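Local coordinates for protein CsuC (Acinetobacter baumannii, PDB 6FJY) that acts as the periplasmic chaperone of the archaic chaperone-usher Csu pili, holding the tip adhesin subunit CsuE in a pre-assembly complex, at residues K39-Q42 against D47-S50; E85-L90 against Y196-S201; P10-E13 against A18-V21. All coordinates share one frame; numbering follows the deposited sequence.

Contact 1. Residues K39-Q42 against D47-S50; sequences KWNQ and DNYS
Trp40 and Asp47 meet near the turn end of a beta hairpin formed by strands 31-41 and 48-50 in the PapD-like N-terminal domain. The backbones run antiparallel, with Lys39-Ser50 and Asn41-Asn48 as hydrogen-bonded pairs and Trp40-Tyr49 as the non-hydrogen-bonded pair between them. Asn48 N to Asn41 O measures 2.9 Å and is almost straight.

The Trp40 side chain can be followed outward. CB starts toward the face of the sheet that carries Tyr49, and CG stands anti to the backbone N (chi1 177°), which lays the indole beside the tyrosine. CG is 4.1 Å from Tyr49 CE1. CD1 comes closer to the same carbon, at 3.7 Å; the two ring planes are inclined at 34°. NE1 then donates to Asp47 OD1 at 3.0 Å, with the oxygen exactly in the indole plane. Farther out, CE2 and CZ2 only skirt this oxygen. The ring also packs edge-to-face with Tyr196 and makes a cation-pi contact with Arg89.

Asp47 OD1 takes a second bond from Gln42 NE2, also 3.0 Å. Trp40 uses the anti side of the carboxylate oxygen and Gln42 the syn side, and they arrive from opposite faces of its plane. Gln42 NE2 also bonds Tyr196 O, and its OE1 accepts from Leu198 N.

On the other face of the hairpin, Asn48 ND2 donates to Asn41 OD1 at 3.1 Å, their amide planes 40° apart. Asn48 ND2 also bonds Asp43 O, and Asn41 OD1 accepts from Asp43 N, tying both amides to the turn.

With two neutral N-H donors on one oxygen, Asp47 is probably kept ionised, which probably also helps hold the indole in its rotation.

Contact 2. Residues E85-L90 against Y196-S201; sequences EQSYRL and YVLSNS
This contact lies in the cleft of the two-domain, boomerang-shaped PapD-like chaperone, where strand 85-95 of the N-terminal immunoglobulin-like domain meets the end of strand 195-197 and the loop after it. No direct hydrogen bond crosses between the segments. Contact is made by side chains and by water.

Ser87 OG lies 3.3 Å from Leu198 CD2. The other leucine methyl, CD1, touches Ser87 more loosely, so the branched end of Leu198 sits against a small polar side chain.

Arg89 approaches Tyr196 farther along strand 85-95. Its chain bends at chi2 and chi3 (-65° and -62°), which carries the guanidinium back toward the ring. NH1 is 4.1 Å from Tyr196 CE2. The guanidinium turns its edge to this carbon, and the two planes are nearly perpendicular. Arg89 NH2 hydrogen-bonds Ser117 OG and forms a salt bridge with the backbone of the neighbouring CsuE chain. Tyr196 OH bonds Arg174 and the CsuE backbone. Both residues therefore belong to the subunit-binding surface.

At the other end, Glu85 divides its carboxylate between Tyr123 on OE2 and Phe172 N on OE1. Two waters bridge the segments here. One accepts from Glu85 N and, weakly, from Ser199 OG. The other donates to Glu85 OE1 at 2.7 Å, accepts from Ser199 N at 3.2 Å, and hydrogen-bonds Ser87 OG at 2.9 Å.

Contact 3. Residues P10-E13 against A18-V21; sequences PKIE and ATAV
The A strand of the N-terminal immunoglobulin-like domain has strand 11-12 as its second part, lying beside the start of strand 18-25. The two segments run nearly antiparallel, yet no hydrogen bond joins them directly. Strand 11-12 instead bonds through Ile12 to Phe121 and Tyr123 of strand 109-123, while Thr19 and Val21 bond to Leu74 and Leu72 of strand 69-76. Between them the contact is mainly of side chains.

Thr19 and Ile12 carry most of the contact. Thr19 OG1 stands anti to the backbone N (chi1 -169°), which puts the CG2 methyl toward Ile12. Thr19 CG2 meets Ile12 CG1 at 3.7 Å, the two side chains crossing at a slant. Thr19 CB also rests 3.5 Å from Lys11 O. The other branch of Ile12, CG2, lies 3.9 Å from Ala18 N. At the far end Pro10 CB meets Val21 CG2 at 4.1 Å.

A water hydrogen-bonds Thr19 OG1 at 2.8 Å. The same water accepts a weak bond from Lys11 N at 3.4 Å.

Strand 3-6 pairs antiparallel with 18-25, and the chain then moves across as 11-12 to pair in parallel with 109-123. This is the switched A strand of PapD-like and other immunoglobulin-like sandwiches.

Along the chain contact 3 comes first, then contact 1, then contact 2. All three reach the mixed sheet of the N-terminal domain. Contacts 1 and 2 have centres about 8 Å apart and touch directly. Strands 31-41 and 85-95 are neighbours in that sheet, and the side chain of Gln42 joins the two contacts. Contact 1 thus helps connect the N-terminal domain to residues 196-201. Contact 3 lies farther off, its centre about 19 Å from that of contact 1 and about 15 Å from that of contact 2. It meets contact 2 through Leu90 and Val21. Contacts 1 and 2 both reach the bound CsuE subunit, and contact 3 does not touch it.

Contact 1. Residues K39-Q42 against D47-S50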
ATOM      1  N   LYS A  39       3.656   6.562  17.807  1.00 61.17           N
ATOM      2  CA  LYS A  39       4.496   7.624  17.295  1.00 53.88           C
ATOM      3  C   LYS A  39       5.925   7.112  17.221  1.00 53.41           C
ATOM      4  O   LYS A  39       6.376   6.352  18.082  1.00 43.03           O
ATOM      5  CB  LYS A  39       4.408   8.862  18.175  1.00 55.30           C
ATOM      6  CG  LYS A  39       4.796  10.150  17.469  1.00 67.17           C
ATOM      7  CD  LYS A  39       4.262  11.364  18.222  1.00 66.96           C
ATOM      8  CE  LYS A  39       4.509  12.663  17.458  1.00 79.65           C
ATOM      9  NZ  LYS A  39       3.938  13.849  18.178  1.00 84.65           N
ATOM     10  N   TRP A  40       6.613   7.493  16.150  1.00 59.53           N
ATOM     11  CA  TRP A  40       7.915   6.955  15.787  1.00 55.77           C
ATOM     12  C   TRP A  40       8.917   8.098  15.732  1.00 58.91           C
ATOM     13  O   TRP A  40       8.735   9.047  14.965  1.00 57.75           O
ATOM     14  CB  TRP A  40       7.805   6.238  14.443  1.00 50.81           C
ATOM     15  CG  TRP A  40       9.059   5.670  13.879  1.00 50.97           C
ATOM     16  CD1 TRP A  40      10.224   5.424  14.523  1.00 53.41           C
ATOM     17  CD2 TRP A  40       9.260   5.276  12.511  1.00 45.07           C
ATOM     18  NE1 TRP A  40      11.149   4.899  13.643  1.00 51.14           N
ATOM     19  CE2 TRP A  40      10.576   4.797  12.403  1.00 45.49           C
ATOM     20  CE3 TRP A  40       8.445   5.280  11.376  1.00 45.47           C
ATOM     21  CZ2 TRP A  40      11.109   4.333  11.206  1.00 46.09           C
ATOM     22  CZ3 TRP A  40       8.975   4.828  10.180  1.00 47.51           C
ATOM     23  CH2 TRP A  40      10.303   4.355  10.108  1.00 48.94           C
ATOM     24  N   ASN A  41       9.974   8.002  16.533  1.00 63.36           N
ATOM     25  CA  ASN A  41      11.022   9.011  16.543  1.00 55.94           C
ATOM     26  C   ASN A  41      12.358   8.300  16.599  1.00 53.20           C
ATOM     27  O   ASN A  41      12.428   7.100  16.871  1.00 41.89           O
ATOM     28  CB  ASN A  41      10.889   9.991  17.718  1.00 58.60           C
ATOM     29  CG  ASN A  41      11.047   9.319  19.080  1.00 71.45           C
ATOM     30  OD1 ASN A  41      12.163   9.098  19.552  1.00 54.63           O
ATOM     31  ND2 ASN A  41       9.925   9.011  19.723  1.00 78.92           N
ATOM     32  N   GLN A  42      13.414   9.028  16.258  1.00 72.39           N
ATOM     33  CA  GLN A  42      14.749   8.461  16.394  1.00 69.51           C
ATOM     34  C   GLN A  42      15.586   9.294  17.360  1.00 62.86           C
ATOM     35  O   GLN A  42      16.716   9.688  17.061  1.00 55.93           O
ATOM     36  CB  GLN A  42      15.414   8.339  15.021  1.00 66.16           C
ATOM     37  CG  GLN A  42      14.784   7.261  14.126  1.00 61.24           C
ATOM     38  CD  GLN A  42      15.365   7.228  12.712  1.00 62.12           C
ATOM     39  OE1 GLN A  42      15.850   8.232  12.198  1.00 47.17           O
ATOM     40  NE2 GLN A  42      15.316   6.070  12.087  1.00 63.45           N
ATOM     41  N   ASP A  47      15.559   3.937  17.142  1.00 71.64           N
ATOM     42  CA  ASP A  47      14.121   3.955  16.916  1.00 61.86           C
ATOM     43  C   ASP A  47      13.389   3.754  18.233  1.00 65.96           C
ATOM     44  O   ASP A  47      13.592   2.747  18.920  1.00 74.85           O
ATOM     45  CB  ASP A  47      13.734   2.862  15.919  1.00 47.48           C
ATOM     46  CG  ASP A  47      14.376   3.058  14.551  1.00 57.78           C
ATOM     47  OD1 ASP A  47      13.969   3.993  13.835  1.00 48.61           O
ATOM     48  OD2 ASP A  47      15.296   2.288  14.196  1.00 51.33           O
ATOM     49  N   ASN A  48      12.529   4.708  18.569  1.00 61.92           N
ATOM     50  CA  ASN A  48      11.669   4.655  19.737  1.00 58.59           C
ATOM     51  C   ASN A  48      10.221   4.763  19.288  1.00 62.33           C
ATOM     52  O   ASN A  48       9.912   5.427  18.293  1.00 46.47           O
ATOM     53  CB  ASN A  48      11.987   5.773  20.701  1.00 61.54           C
ATOM     54  CG  ASN A  48      13.443   5.836  21.017  1.00 75.52           C
ATOM     55  OD1 ASN A  48      14.006   4.894  21.570  1.00 73.39           O
ATOM     56  ND2 ASN A  48      14.083   6.930  20.631  1.00 79.42           N
ATOM     57  N   TYR A  49       9.335   4.107  20.026  1.00 62.72           N
ATOM     58  CA  TYR A  49       7.918   4.098  19.696  1.00 48.21           C
ATOM     59  C   TYR A  49       7.122   4.397  20.957  1.00 55.55           C
ATOM     60  O   TYR A  49       7.500   3.963  22.048  1.00 47.89           O
ATOM     61  CB  TYR A  49       7.510   2.755  19.104  1.00 56.21           C
ATOM     62  CG  TYR A  49       8.499   2.207  18.090  1.00 58.48           C
ATOM     63  CD1 TYR A  49       8.484   2.625  16.766  1.00 59.42           C
ATOM     64  CD2 TYR A  49       9.452   1.268  18.470  1.00 60.95           C
ATOM     65  CE1 TYR A  49       9.397   2.108  15.838  1.00 58.62           C
ATOM     66  CE2 TYR A  49      10.357   0.758  17.568  1.00 53.22           C
ATOM     67  CZ  TYR A  49      10.336   1.181  16.261  1.00 54.19           C
ATOM     68  OH  TYR A  49      11.240   0.649  15.370  1.00 52.57           O
ATOM     69  N   SER A  50       6.033   5.157  20.813  1.00 63.37           N
ATOM     70  CA  SER A  50       5.262   5.594  21.967  1.00 60.50           C
ATOM     71  C   SER A  50       3.779   5.669  21.640  1.00 61.71           C
ATOM     72  O   SER A  50       3.384   5.921  20.496  1.00 44.92           O
ATOM     73  CB  SER A  50       5.734   6.966  22.469  1.00 59.31           C
ATOM     74  OG  SER A  50       5.691   7.928  21.430  1.00 58.25           O
TER

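Contact 2. Residues E85-L90 against Y196-S201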
ATOM      1  N   GLU A  85       6.616  16.509   8.521  1.00 61.66           N
ATOM      2  CA  GLU A  85       6.292  15.109   8.285  1.00 62.83           C
ATOM      3  C   GLU A  85       6.366  14.354   9.612  1.00 57.24           C
ATOM      4  O   GLU A  85       7.458  14.143  10.153  1.00 44.70           O
ATOM      5  CB  GLU A  85       7.260  14.510   7.268  1.00 60.70           C
ATOM      6  CG  GLU A  85       7.029  13.029   7.003  1.00 58.18           C
ATOM      7  CD  GLU A  85       8.057  12.447   6.090  1.00 50.04           C
ATOM      8  OE1 GLU A  85       9.218  12.288   6.540  1.00 46.37           O
ATOM      9  OE2 GLU A  85       7.720  12.161   4.914  1.00 52.42           O
ATOM     10  N   GLN A  86       5.208  13.935  10.121  1.00 53.55           N
ATOM     11  CA  GLN A  86       5.126  13.147  11.349  1.00 49.89           C
ATOM     12  C   GLN A  86       5.164  11.658  11.021  1.00 47.96           C
ATOM     13  O   GLN A  86       4.469  11.189  10.107  1.00 36.27           O
ATOM     14  CB  GLN A  86       3.850  13.452  12.133  1.00 54.66           C
ATOM     15  CG  GLN A  86       3.655  14.895  12.511  1.00 78.56           C
ATOM     16  CD  GLN A  86       4.617  15.375  13.586  1.00 79.14           C
ATOM     17  OE1 GLN A  86       5.346  14.589  14.191  1.00 79.95           O
ATOM     18  NE2 GLN A  86       4.619  16.677  13.822  1.00 81.70           N
ATOM     19  N   SER A  87       5.975  10.926  11.773  1.00 56.53           N
ATOM     20  CA  SER A  87       6.224   9.515  11.540  1.00 57.28           C
ATOM     21  C   SER A  87       5.500   8.686  12.590  1.00 51.83           C
ATOM     22  O   SER A  87       5.428   9.071  13.758  1.00 35.60           O
ATOM     23  CB  SER A  87       7.721   9.230  11.583  1.00 65.28           C
ATOM     24  OG  SER A  87       8.404  10.097  10.694  1.00 67.60           O
ATOM     25  N   TYR A  88       4.953   7.554  12.165  1.00 55.42           N
ATOM     26  CA  TYR A  88       4.227   6.659  13.047  1.00 47.15           C
ATOM     27  C   TYR A  88       4.490   5.230  12.594  1.00 54.94           C
ATOM     28  O   TYR A  88       4.927   4.989  11.465  1.00 37.96           O
ATOM     29  CB  TYR A  88       2.720   6.928  13.008  1.00 43.72           C
ATOM     30  CG  TYR A  88       2.306   8.335  13.313  1.00 48.65           C
ATOM     31  CD1 TYR A  88       2.276   9.296  12.303  1.00 43.83           C
ATOM     32  CD2 TYR A  88       1.900   8.704  14.587  1.00 51.98           C
ATOM     33  CE1 TYR A  88       1.880  10.586  12.558  1.00 60.03           C
ATOM     34  CE2 TYR A  88       1.494  10.002  14.849  1.00 62.88           C
ATOM     35  CZ  TYR A  88       1.495  10.939  13.828  1.00 61.48           C
ATOM     36  OH  TYR A  88       1.105  12.225  14.084  1.00 52.58           O
ATOM     37  N   ARG A  89       4.169   4.267  13.456  1.00 55.50           N
ATOM     38  CA  ARG A  89       4.197   2.856  13.079  1.00 49.79           C
ATOM     39  C   ARG A  89       2.797   2.318  13.289  1.00 46.42           C
ATOM     40  O   ARG A  89       2.242   2.453  14.386  1.00 45.62           O
ATOM     41  CB  ARG A  89       5.182   2.036  13.914  1.00 44.92           C
ATOM     42  CG  ARG A  89       6.658   2.453  13.810  1.00 66.14           C
ATOM     43  CD  ARG A  89       7.303   2.273  12.448  1.00 70.23           C
ATOM     44  NE  ARG A  89       7.342   0.895  11.996  1.00 66.72           N
ATOM     45  CZ  ARG A  89       8.081   0.473  10.978  1.00 65.41           C
ATOM     46  NH1 ARG A  89       8.854   1.319  10.309  1.00 63.25           N
ATOM     47  NH2 ARG A  89       8.037  -0.797  10.619  1.00 77.58           N
ATOM     48  N   LEU A  90       2.217   1.757  12.230  1.00 55.34           N
ATOM     49  CA  LEU A  90       0.974   1.007  12.325  1.00 48.93           C
ATOM     50  C   LEU A  90       1.321  -0.432  12.696  1.00 51.55           C
ATOM     51  O   LEU A  90       2.140  -1.065  12.018  1.00 33.36           O
ATOM     52  CB  LEU A  90       0.223   1.061  10.998  1.00 53.99           C
ATOM     53  CG  LEU A  90      -0.951   0.101  10.830  1.00 46.03           C
ATOM     54  CD1 LEU A  90      -1.993   0.351  11.876  1.00 37.77           C
ATOM     55  CD2 LEU A  90      -1.541   0.190   9.433  1.00 45.65           C
ATOM     56  N   TYR A 196      16.014   3.327   7.914  1.00 68.29           N
ATOM     57  CA  TYR A 196      15.237   4.556   7.952  1.00 56.57           C
ATOM     58  C   TYR A 196      16.062   5.635   8.636  1.00 58.89           C
ATOM     59  O   TYR A 196      16.635   5.397   9.703  1.00 45.61           O
ATOM     60  CB  TYR A 196      13.925   4.371   8.706  1.00 57.63           C
ATOM     61  CG  TYR A 196      12.782   3.825   7.886  1.00 54.16           C
ATOM     62  CD1 TYR A 196      11.992   4.669   7.091  1.00 43.84           C
ATOM     63  CD2 TYR A 196      12.489   2.467   7.904  1.00 45.84           C
ATOM     64  CE1 TYR A 196      10.947   4.153   6.323  1.00 58.44           C
ATOM     65  CE2 TYR A 196      11.457   1.946   7.146  1.00 63.56           C
ATOM     66  CZ  TYR A 196      10.682   2.788   6.362  1.00 49.97           C
ATOM     67  OH  TYR A 196       9.656   2.253   5.630  1.00 46.47           O
ATOM     68  N   VAL A 197      16.171   6.794   7.989  1.00 52.41           N
ATOM     69  CA  VAL A 197      16.668   8.007   8.629  1.00 59.22           C
ATOM     70  C   VAL A 197      15.529   9.016   8.579  1.00 49.50           C
ATOM     71  O   VAL A 197      15.262   9.628   7.541  1.00 42.72           O
ATOM     72  CB  VAL A 197      17.935   8.544   7.963  1.00 64.92           C
ATOM     73  CG1 VAL A 197      18.536   9.651   8.802  1.00 67.85           C
ATOM     74  CG2 VAL A 197      18.935   7.422   7.778  1.00 52.54           C
ATOM     75  N   LEU A 198      14.854   9.196   9.705  1.00 58.70           N
ATOM     76  CA  LEU A 198      13.702  10.073   9.761  1.00 58.72           C
ATOM     77  C   LEU A 198      14.131  11.531   9.600  1.00 58.86           C
ATOM     78  O   LEU A 198      15.285  11.905   9.832  1.00 42.81           O
ATOM     79  CB  LEU A 198      12.953   9.874  11.081  1.00 56.98           C
ATOM     80  CG  LEU A 198      12.240   8.532  11.281  1.00 58.47           C
ATOM     81  CD1 LEU A 198      11.608   8.478  12.646  1.00 62.09           C
ATOM     82  CD2 LEU A 198      11.166   8.284  10.198  1.00 48.72           C
ATOM     83  N   SER A 199      13.161  12.354   9.204  1.00 58.69           N
ATOM     84  CA  SER A 199      13.382  13.785   9.023  1.00 59.29           C
ATOM     85  C   SER A 199      13.889  14.440  10.304  1.00 59.34           C
ATOM     86  O   SER A 199      13.393  14.168  11.403  1.00 51.66           O
ATOM     87  CB  SER A 199      12.079  14.452   8.598  1.00 60.71           C
ATOM     88  OG  SER A 199      11.161  14.374   9.667  1.00 42.53           O
ATOM     89  N   ASN A 200      14.867  15.328  10.152  1.00 68.68           N
ATOM     90  CA  ASN A 200      15.416  16.088  11.276  1.00 53.29           C
ATOM     91  C   ASN A 200      15.831  15.158  12.415  1.00 52.35           C
ATOM     92  O   ASN A 200      15.510  15.374  13.585  1.00 49.84           O
ATOM     93  CB  ASN A 200      14.421  17.145  11.759  1.00 58.89           C
ATOM     94  CG  ASN A 200      13.876  17.998  10.624  1.00 64.61           C
ATOM     95  OD1 ASN A 200      14.552  18.897  10.125  1.00 55.46           O
ATOM     96  ND2 ASN A 200      12.637  17.736  10.232  1.00 85.89           N
ATOM     97  N   SER A 201      16.535  14.090  12.053  1.00 62.59           N
ATOM     98  CA  SER A 201      16.916  13.058  13.007  1.00 59.50           C
ATOM     99  C   SER A 201      18.296  12.524  12.661  1.00 50.32           C
ATOM    100  O   SER A 201      18.803  12.724  11.557  1.00 46.38           O
ATOM    101  CB  SER A 201      15.901  11.901  13.017  1.00 45.23           C
ATOM    102  OG  SER A 201      14.578  12.373  13.232  1.00 45.02           O
TER
HETATM  103  O   HOH W   1      10.003  11.775   9.030  1.00 39.52           O
HETATM  104  O   HOH W   2       9.285  17.133   8.865  1.00 46.50           O

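Contact 3. Residues P10-E13 against A18-V21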
ATOM      1  N   PRO A  10       1.250   3.467   3.896  1.00 57.53           N
ATOM      2  CA  PRO A  10       0.189   4.473   3.908  1.00 64.13           C
ATOM      3  C   PRO A  10       0.693   5.843   4.358  1.00 58.63           C
ATOM      4  O   PRO A  10       1.748   5.983   4.985  1.00 29.91           O
ATOM      5  CB  PRO A  10      -0.816   3.895   4.904  1.00 51.06           C
ATOM      6  CG  PRO A  10       0.049   3.182   5.892  1.00 44.01           C
ATOM      7  CD  PRO A  10       1.182   2.599   5.082  1.00 48.47           C
ATOM      8  N   LYS A  11      -0.093   6.860   4.005  1.00 54.74           N
ATOM      9  CA  LYS A  11       0.188   8.239   4.378  1.00 54.62           C
ATOM     10  C   LYS A  11      -1.105   9.038   4.343  1.00 52.96           C
ATOM     11  O   LYS A  11      -2.067   8.670   3.663  1.00 36.14           O
ATOM     12  CB  LYS A  11       1.252   8.907   3.489  1.00 49.07           C
ATOM     13  CG  LYS A  11       1.427   8.347   2.080  1.00 60.95           C
ATOM     14  CD  LYS A  11       0.263   8.611   1.155  1.00 75.64           C
ATOM     15  CE  LYS A  11       0.467   7.850  -0.167  1.00 88.25           C
ATOM     16  NZ  LYS A  11      -0.648   8.010  -1.160  1.00 93.43           N
ATOM     17  N   ILE A  12      -1.111  10.122   5.116  1.00 57.90           N
ATOM     18  CA  ILE A  12      -2.230  11.051   5.232  1.00 57.14           C
ATOM     19  C   ILE A  12      -1.723  12.418   4.784  1.00 59.94           C
ATOM     20  O   ILE A  12      -0.870  13.017   5.452  1.00 55.29           O
ATOM     21  CB  ILE A  12      -2.763  11.112   6.669  1.00 55.67           C
ATOM     22  CG1 ILE A  12      -2.883   9.699   7.244  1.00 52.38           C
ATOM     23  CG2 ILE A  12      -4.110  11.835   6.707  1.00 65.56           C
ATOM     24  CD1 ILE A  12      -3.448   9.643   8.654  1.00 40.52           C
ATOM     25  N   GLU A  13      -2.223  12.906   3.650  1.00 68.92           N
ATOM     26  CA  GLU A  13      -1.744  14.173   3.120  1.00 61.69           C
ATOM     27  C   GLU A  13      -2.269  15.340   3.959  1.00 60.30           C
ATOM     28  O   GLU A  13      -3.137  15.183   4.834  1.00 39.31           O
ATOM     29  CB  GLU A  13      -2.140  14.325   1.651  1.00 63.68           C
ATOM     30  CG  GLU A  13      -1.664  13.179   0.747  1.00 61.73           C
ATOM     31  CD  GLU A  13      -0.180  13.176   0.490  1.00 64.02           C
ATOM     32  OE1 GLU A  13       0.503  14.143   0.882  1.00 54.07           O
ATOM     33  OE2 GLU A  13       0.302  12.200  -0.120  1.00 54.82           O
ATOM     34  N   ALA A  18      -8.043  11.767   6.915  1.00 68.02           N
ATOM     35  CA  ALA A  18      -7.835  10.360   7.222  1.00 57.07           C
ATOM     36  C   ALA A  18      -7.449   9.612   5.953  1.00 54.82           C
ATOM     37  O   ALA A  18      -7.603  10.116   4.837  1.00 57.66           O
ATOM     38  CB  ALA A  18      -9.080   9.742   7.869  1.00 48.16           C
ATOM     39  N   THR A  19      -6.920   8.410   6.147  1.00 60.89           N
ATOM     40  CA  THR A  19      -6.682   7.460   5.070  1.00 53.34           C
ATOM     41  C   THR A  19      -7.167   6.086   5.513  1.00 45.49           C
ATOM     42  O   THR A  19      -7.483   5.862   6.683  1.00 36.22           O
ATOM     43  CB  THR A  19      -5.207   7.385   4.675  1.00 49.19           C
ATOM     44  OG1 THR A  19      -5.074   6.629   3.463  1.00 38.83           O
ATOM     45  CG2 THR A  19      -4.401   6.723   5.763  1.00 41.88           C
ATOM     46  N   ALA A  20      -7.198   5.158   4.565  1.00 61.57           N
ATOM     47  CA  ALA A  20      -7.746   3.828   4.788  1.00 59.59           C
ATOM     48  C   ALA A  20      -6.707   2.757   4.485  1.00 50.65           C
ATOM     49  O   ALA A  20      -5.895   2.898   3.565  1.00 41.70           O
ATOM     50  CB  ALA A  20      -9.005   3.596   3.924  1.00 51.94           C
ATOM     51  N   VAL A  21      -6.746   1.688   5.271  1.00 59.85           N
ATOM     52  CA  VAL A  21      -5.985   0.471   5.022  1.00 49.75           C
ATOM     53  C   VAL A  21      -6.978  -0.678   5.003  1.00 52.31           C
ATOM     54  O   VAL A  21      -7.890  -0.722   5.833  1.00 50.24           O
ATOM     55  CB  VAL A  21      -4.887   0.235   6.075  1.00 56.69           C
ATOM     56  CG1 VAL A  21      -4.260  -1.133   5.879  1.00 50.85           C
ATOM     57  CG2 VAL A  21      -3.798   1.325   5.972  1.00 52.18           C
TER
HETATM   58  O   HOH W   3      -2.772   5.289   2.655  1.00 44.20           O